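Local coordinates for protein transferrin (Manduca sexta, PDB 6WB6) that binds a single ferric ion together with a carbonate anion and transports iron as a secreted insect transferrin, at residues A[609-614]-A[618-623]; A[528-533]-A[542-547]. All coordinates share one frame; numbering follows the deposited sequence.

Interaction 1. Residues A[609-614]-A[618-623]; sequences QMLATR and FNIYGE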
loop_
_atom_site.group_PDB
_atom_site.type_symbol
_atom_site.label_atom_id
_atom_site.label_comp_id
_atom_site.label_asym_id
_atom_site.label_seq_id
_atom_site.Cartn_x
_atom_site.Cartn_y
_atom_site.Cartn_z
ATOM N N GLN A 609 0.467 0.227 1.099
ATOM C CA GLN A 609 -0.223 0.072 2.370
ATOM C C GLN A 609 -1.435 -0.852 2.233
ATOM O O GLN A 609 -1.679 -1.689 3.102
ATOM C CB GLN A 609 -0.570 1.443 2.918
ATOM C CG GLN A 609 -1.942 1.950 2.651
ATOM C CD GLN A 609 -2.178 3.273 3.373
ATOM O OE1 GLN A 609 -1.320 3.736 4.142
ATOM N NE2 GLN A 609 -3.329 3.898 3.115
ATOM N N MET A 610 -2.139 -0.785 1.108
ATOM C CA MET A 610 -3.208 -1.736 0.838
ATOM C C MET A 610 -2.699 -3.175 0.753
ATOM O O MET A 610 -3.412 -4.112 1.125
ATOM C CB MET A 610 -3.902 -1.348 -0.466
ATOM C CG MET A 610 -5.038 -2.274 -0.841
ATOM S SD MET A 610 -5.818 -1.789 -2.395
ATOM C CE MET A 610 -4.376 -1.897 -3.407
ATOM N N LEU A 611 -1.494 -3.383 0.232
ATOM C CA LEU A 611 -1.001 -4.729 -0.033
ATOM C C LEU A 611 -0.072 -5.257 1.041
ATOM O O LEU A 611 0.416 -6.389 0.925
ATOM C CB LEU A 611 -0.285 -4.762 -1.376
ATOM C CG LEU A 611 -1.221 -4.551 -2.554
ATOM C CD1 LEU A 611 -0.337 -4.379 -3.802
ATOM C CD2 LEU A 611 -2.184 -5.736 -2.706
ATOM N N ALA A 612 0.174 -4.484 2.089
ATOM C CA ALA A 612 1.129 -4.919 3.097
ATOM C C ALA A 612 0.659 -6.211 3.762
ATOM O O ALA A 612 1.461 -7.116 4.026
ATOM C CB ALA A 612 1.335 -3.799 4.116
ATOM N N THR A 613 -0.643 -6.324 3.999
ATOM C CA THR A 613 -1.253 -7.512 4.559
ATOM C C THR A 613 -1.980 -8.367 3.526
ATOM O O THR A 613 -2.502 -9.426 3.882
ATOM C CB THR A 613 -2.252 -7.115 5.645
ATOM O OG1 THR A 613 -3.500 -6.759 5.026
ATOM C CG2 THR A 613 -1.718 -5.930 6.449
ATOM N N ARG A 614 -2.061 -7.935 2.266
ATOM C CA ARG A 614 -2.757 -8.714 1.240
ATOM C C ARG A 614 -1.860 -8.949 0.034
ATOM O O ARG A 614 -2.238 -8.647 -1.097
ATOM C CB ARG A 614 -4.049 -8.026 0.812
ATOM C CG ARG A 614 -5.132 -7.939 1.873
ATOM C CD ARG A 614 -5.588 -9.304 2.420
ATOM N NE ARG A 614 -6.149 -10.223 1.419
ATOM C CZ ARG A 614 -7.328 -10.062 0.826
ATOM N NH1 ARG A 614 -8.070 -9.011 1.098
ATOM N NH2 ARG A 614 -7.772 -10.948 -0.043
ATOM N N PHE A 618 -2.178 -8.946 -4.826
ATOM C CA PHE A 618 -1.144 -8.563 -5.764
ATOM C C PHE A 618 0.152 -8.594 -4.982
ATOM O O PHE A 618 0.252 -7.984 -3.915
ATOM C CB PHE A 618 -1.377 -7.195 -6.381
ATOM C CG PHE A 618 -0.345 -6.840 -7.409
ATOM C CD1 PHE A 618 -0.420 -7.369 -8.685
ATOM C CD2 PHE A 618 0.720 -6.024 -7.089
ATOM C CE1 PHE A 618 0.520 -7.074 -9.636
ATOM C CE2 PHE A 618 1.685 -5.720 -8.043
ATOM C CZ PHE A 618 1.586 -6.242 -9.314
ATOM N N ASN A 619 1.125 -9.343 -5.492
ATOM C CA ASN A 619 2.351 -9.585 -4.761
ATOM C C ASN A 619 3.327 -8.498 -5.188
ATOM O O ASN A 619 4.187 -8.681 -6.057
ATOM C CB ASN A 619 2.860 -10.987 -5.045
ATOM C CG ASN A 619 3.941 -11.413 -4.091
ATOM O OD1 ASN A 619 4.326 -10.662 -3.194
ATOM N ND2 ASN A 619 4.437 -12.630 -4.271
ATOM N N ILE A 620 3.146 -7.323 -4.584
ATOM C CA ILE A 620 3.887 -6.146 -5.011
ATOM C C ILE A 620 5.388 -6.350 -4.822
ATOM O O ILE A 620 6.184 -5.898 -5.640
ATOM C CB ILE A 620 3.370 -4.891 -4.279
ATOM C CG1 ILE A 620 4.091 -3.646 -4.800
ATOM C CG2 ILE A 620 3.512 -4.999 -2.775
ATOM C CD1 ILE A 620 3.397 -2.325 -4.444
ATOM N N TYR A 621 5.800 -7.038 -3.757
ATOM C CA TYR A 621 7.218 -7.252 -3.488
ATOM C C TYR A 621 7.698 -8.658 -3.825
ATOM O O TYR A 621 8.837 -8.986 -3.520
ATOM C CB TYR A 621 7.538 -6.960 -2.019
ATOM C CG TYR A 621 7.004 -5.644 -1.512
ATOM C CD1 TYR A 621 7.202 -4.474 -2.217
ATOM C CD2 TYR A 621 6.281 -5.585 -0.336
ATOM C CE1 TYR A 621 6.715 -3.281 -1.767
ATOM C CE2 TYR A 621 5.789 -4.388 0.129
ATOM C CZ TYR A 621 6.008 -3.238 -0.595
ATOM O OH TYR A 621 5.523 -2.034 -0.164
ATOM N N GLY A 622 6.880 -9.494 -4.454
ATOM C CA GLY A 622 7.248 -10.878 -4.677
ATOM C C GLY A 622 7.956 -11.111 -6.014
ATOM O O GLY A 622 8.119 -10.209 -6.830
ATOM N N GLU A 623 8.374 -12.358 -6.215
ATOM C CA GLU A 623 8.899 -12.798 -7.504
ATOM C C GLU A 623 7.885 -12.550 -8.608
ATOM O O GLU A 623 6.684 -12.713 -8.414
ATOM C CB GLU A 623 9.232 -14.296 -7.467
ATOM C CG GLU A 623 10.701 -14.643 -7.307
ATOM C CD GLU A 623 10.988 -16.114 -7.640
ATOM O OE1 GLU A 623 10.113 -16.780 -8.243
ATOM O OE2 GLU A 623 12.088 -16.599 -7.298
#

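Interaction 2. Residues A[528-533]-A[542-547]; sequences SSAWKC and AFVSSA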
loop_
_atom_site.group_PDB
_atom_site.type_symbol
_atom_site.label_atom_id
_atom_site.label_comp_id
_atom_site.label_asym_id
_atom_site.label_seq_id
_atom_site.Cartn_x
_atom_site.Cartn_y
_atom_site.Cartn_z
ATOM N N SER A 528 38.601 -10.846 4.059
ATOM C CA SER A 528 38.323 -9.416 4.101
ATOM C C SER A 528 36.947 -9.069 4.652
ATOM O O SER A 528 36.581 -7.884 4.644
ATOM C CB SER A 528 38.460 -8.833 2.703
ATOM O OG SER A 528 37.645 -9.557 1.791
ATOM N N SER A 529 36.172 -10.041 5.131
ATOM C CA SER A 529 34.835 -9.715 5.602
ATOM C C SER A 529 34.958 -8.856 6.846
ATOM O O SER A 529 35.873 -9.041 7.654
ATOM C CB SER A 529 34.023 -10.974 5.911
ATOM O OG SER A 529 34.355 -11.498 7.188
ATOM N N ALA A 530 34.048 -7.893 6.980
ATOM C CA ALA A 530 34.140 -6.947 8.084
ATOM C C ALA A 530 33.919 -7.642 9.424
ATOM O O ALA A 530 34.547 -7.283 10.429
ATOM C CB ALA A 530 33.127 -5.812 7.876
ATOM N N TRP A 531 33.051 -8.654 9.449
ATOM C CA TRP A 531 32.791 -9.362 10.695
ATOM C C TRP A 531 33.970 -10.253 11.087
ATOM O O TRP A 531 34.295 -10.349 12.272
ATOM C CB TRP A 531 31.486 -10.173 10.607
ATOM C CG TRP A 531 31.161 -10.767 9.250
ATOM C CD1 TRP A 531 31.410 -12.039 8.825
ATOM C CD2 TRP A 531 30.513 -10.099 8.157
ATOM N NE1 TRP A 531 30.960 -12.206 7.533
ATOM C CE2 TRP A 531 30.402 -11.031 7.103
ATOM C CE3 TRP A 531 30.021 -8.806 7.968
ATOM C CZ2 TRP A 531 29.828 -10.704 5.877
ATOM C CZ3 TRP A 531 29.445 -8.486 6.759
ATOM C CH2 TRP A 531 29.353 -9.432 5.726
ATOM N N LYS A 532 34.652 -10.888 10.118
ATOM C CA LYS A 532 35.870 -11.624 10.473
ATOM C C LYS A 532 36.983 -10.670 10.858
ATOM O O LYS A 532 37.761 -10.945 11.779
ATOM C CB LYS A 532 36.343 -12.506 9.319
ATOM C CG LYS A 532 36.992 -13.812 9.757
ATOM C CD LYS A 532 35.973 -14.727 10.425
ATOM C CE LYS A 532 36.585 -16.062 10.818
ATOM N NZ LYS A 532 35.665 -16.824 11.710
ATOM N N CYS A 533 37.068 -9.541 10.150
ATOM C CA CYS A 533 38.109 -8.561 10.411
ATOM C C CYS A 533 37.935 -7.955 11.800
ATOM O O CYS A 533 38.917 -7.767 12.529
ATOM C CB CYS A 533 38.071 -7.518 9.288
ATOM S SG CYS A 533 39.107 -6.067 9.447
ATOM N N ALA A 542 33.989 -1.701 12.604
ATOM C CA ALA A 542 33.566 -2.178 11.290
ATOM C C ALA A 542 32.475 -1.270 10.743
ATOM O O ALA A 542 31.392 -1.194 11.322
ATOM C CB ALA A 542 33.064 -3.621 11.351
ATOM N N PHE A 543 32.759 -0.590 9.626
ATOM C CA PHE A 543 31.756 0.210 8.913
ATOM C C PHE A 543 31.043 -0.710 7.930
ATOM O O PHE A 543 31.557 -1.027 6.847
ATOM C CB PHE A 543 32.378 1.401 8.195
ATOM C CG PHE A 543 33.176 2.280 9.095
ATOM C CD1 PHE A 543 32.570 3.328 9.777
ATOM C CD2 PHE A 543 34.530 2.047 9.288
ATOM C CE1 PHE A 543 33.306 4.130 10.633
ATOM C CE2 PHE A 543 35.268 2.843 10.152
ATOM C CZ PHE A 543 34.656 3.884 10.818
ATOM N N VAL A 544 29.847 -1.125 8.314
ATOM C CA VAL A 544 29.041 -2.060 7.552
ATOM C C VAL A 544 27.656 -1.452 7.435
ATOM O O VAL A 544 27.384 -0.390 7.981
ATOM C CB VAL A 544 29.010 -3.439 8.225
ATOM C CG1 VAL A 544 30.419 -4.039 8.201
ATOM C CG2 VAL A 544 28.501 -3.322 9.669
ATOM N N SER A 545 26.793 -2.110 6.681
ATOM C CA SER A 545 25.401 -1.717 6.634
ATOM C C SER A 545 24.671 -2.363 7.790
ATOM O O SER A 545 25.016 -3.462 8.216
ATOM C CB SER A 545 24.725 -2.155 5.338
ATOM O OG SER A 545 23.304 -2.120 5.521
ATOM N N SER A 546 23.608 -1.701 8.245
ATOM C CA SER A 546 22.728 -2.328 9.229
ATOM C C SER A 546 22.132 -3.630 8.700
ATOM O O SER A 546 21.869 -4.557 9.475
ATOM C CB SER A 546 21.622 -1.358 9.626
ATOM O OG SER A 546 20.848 -1.015 8.510
ATOM N N ALA A 547 21.951 -3.730 7.381
ATOM C CA ALA A 547 21.427 -4.957 6.780
ATOM C C ALA A 547 22.322 -6.173 7.024
ATOM O O ALA A 547 21.847 -7.307 6.919
ATOM C CB ALA A 547 21.230 -4.740 5.275
#

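Interaction 1. Residues A[609-614]-A[618-623]
Leu611 meets Phe618 and Ile620 through its two methyl branches, and the contact is one of packing, methyl against side chain and methyl against backbone. CD1 reaches the rim of the Phe618 ring near the ring plane, 3.8 Å from Phe618 CD2. Leu611 CD1 also lies 3.8 Å from Ile620 CB, between an aromatic edge and a branched side chain. The other branch, Leu611 CD2, rests against the backbone, 3.5 Å from Phe618 O. At the two central residues of a type I turn from Asn619 to Gly622, Ile620 CG2 sits 3.5 Å above the plane of the Tyr621 ring, over its centre. With Phe618 CG anti to the backbone N (chi1 -177°), the aromatic ring turns onward to Ala368 and Met369 of helix 360-375, while Leu611 touches Phe372 of that helix. Cutting this leucine back to an alanine is likely to open a gap between the Phe618 ring edge and Ile620, since the methyl that touches both would be gone.

The polar contacts shape the returning chain. Asn619 is the centre of an inverse gamma turn, with a weak bond of 3.0 Å from Ile620 N to Phe618 O; in the overlapping type I turn, Gly622 N donates to Asn619 O at 3.2 Å. Glycine suits its place because a side-chain carbon there would run into Asn619 ND2. Arg614 stays at the border: its NE forms a salt bridge with Asp616 in the short link, and Arg614 O is 3.7 Å from Phe618 N without a bond.

A hydrogen bond from Asn619 N to Asp38 OD2 ties the loop to the N-terminal half. The arrangement is thus a loop folding back on the end of the preceding helix, buried beside helix 360-375 where the two transferrin repeats meet.

Interaction 2. Residues A[528-533]-A[542-547]
Val544 CG1 is anti to the carbonyl carbon (chi1 -65°), and this torsion sets the methyl against Ala530 CB, the key meeting of helix 530-535 with strand 542-545 in a mixed sheet of the C-terminal transferrin repeat, which belongs to the periplasmic-binding-protein superfamily. The two carbons, Ala530 CB and Val544 CG1, are 3.3 Å apart, closer than ordinary van der Waals contact, so the packing is tight. Ala530 CB also lies 4.1 Å from Ala542 CB. The CB atoms of Ala530, Ala542 and Val544 all point into the interface; small residues at Ala530 and Ala542 let the helix come this near, and of the valine's two branches CG1 makes the contact. Phe543, on the strand between them, turns its side chain to the other side of the sheet, where its ring meets His461.

The strand is held by its neighbours: backbone bonds link Ala542 to Val441 and Val544 to Val439 on one flank, and Phe543 to Cys460 and Ser462 on the other. A disulfide from Cys533 to Cys460 joins the same helix covalently to the strand parallel to 542-545, which fixes the helix over the sheet from a second point.

At the start of the helix, Ser529 is the N-cap. Its OG accepts from Lys532 N at 3.0 Å, and Cys533 N donates to Ser529 O at 2.8 Å, so the first turn is held by side chain and backbone together. Ser529 CB lies 3.7 Å above one face of the Trp531 ring, toward its rim, and this indole is also stacked with His551. Where the strand ends, an ST turn starts the 3-10 segment: Ser545 OG accepts from Ala547 N at 2.8 Å.

In the fold
Both contacts belong to the C-terminal repeat, and they follow one another in series, neither nested nor crossed. Coming from the N terminus, the chain first reaches interaction 2, which closes an eight-residue connection and joins helix 530-535 to strand 542-545 of the mixed sheet containing strand 437-443. The chain then gives strands 557-560, 569-570 and 581-582 to that sheet before strand 587-590 enters the antiparallel sheet with 405-407, 422-428 and 638-641. Helix 597-611 follows, and interaction 1 closes a three-residue link, tying the end of this helix to the loop that leads on to strand 638-641. The two contact centres are about 31 Å apart, with nearest atoms about 16 Å apart.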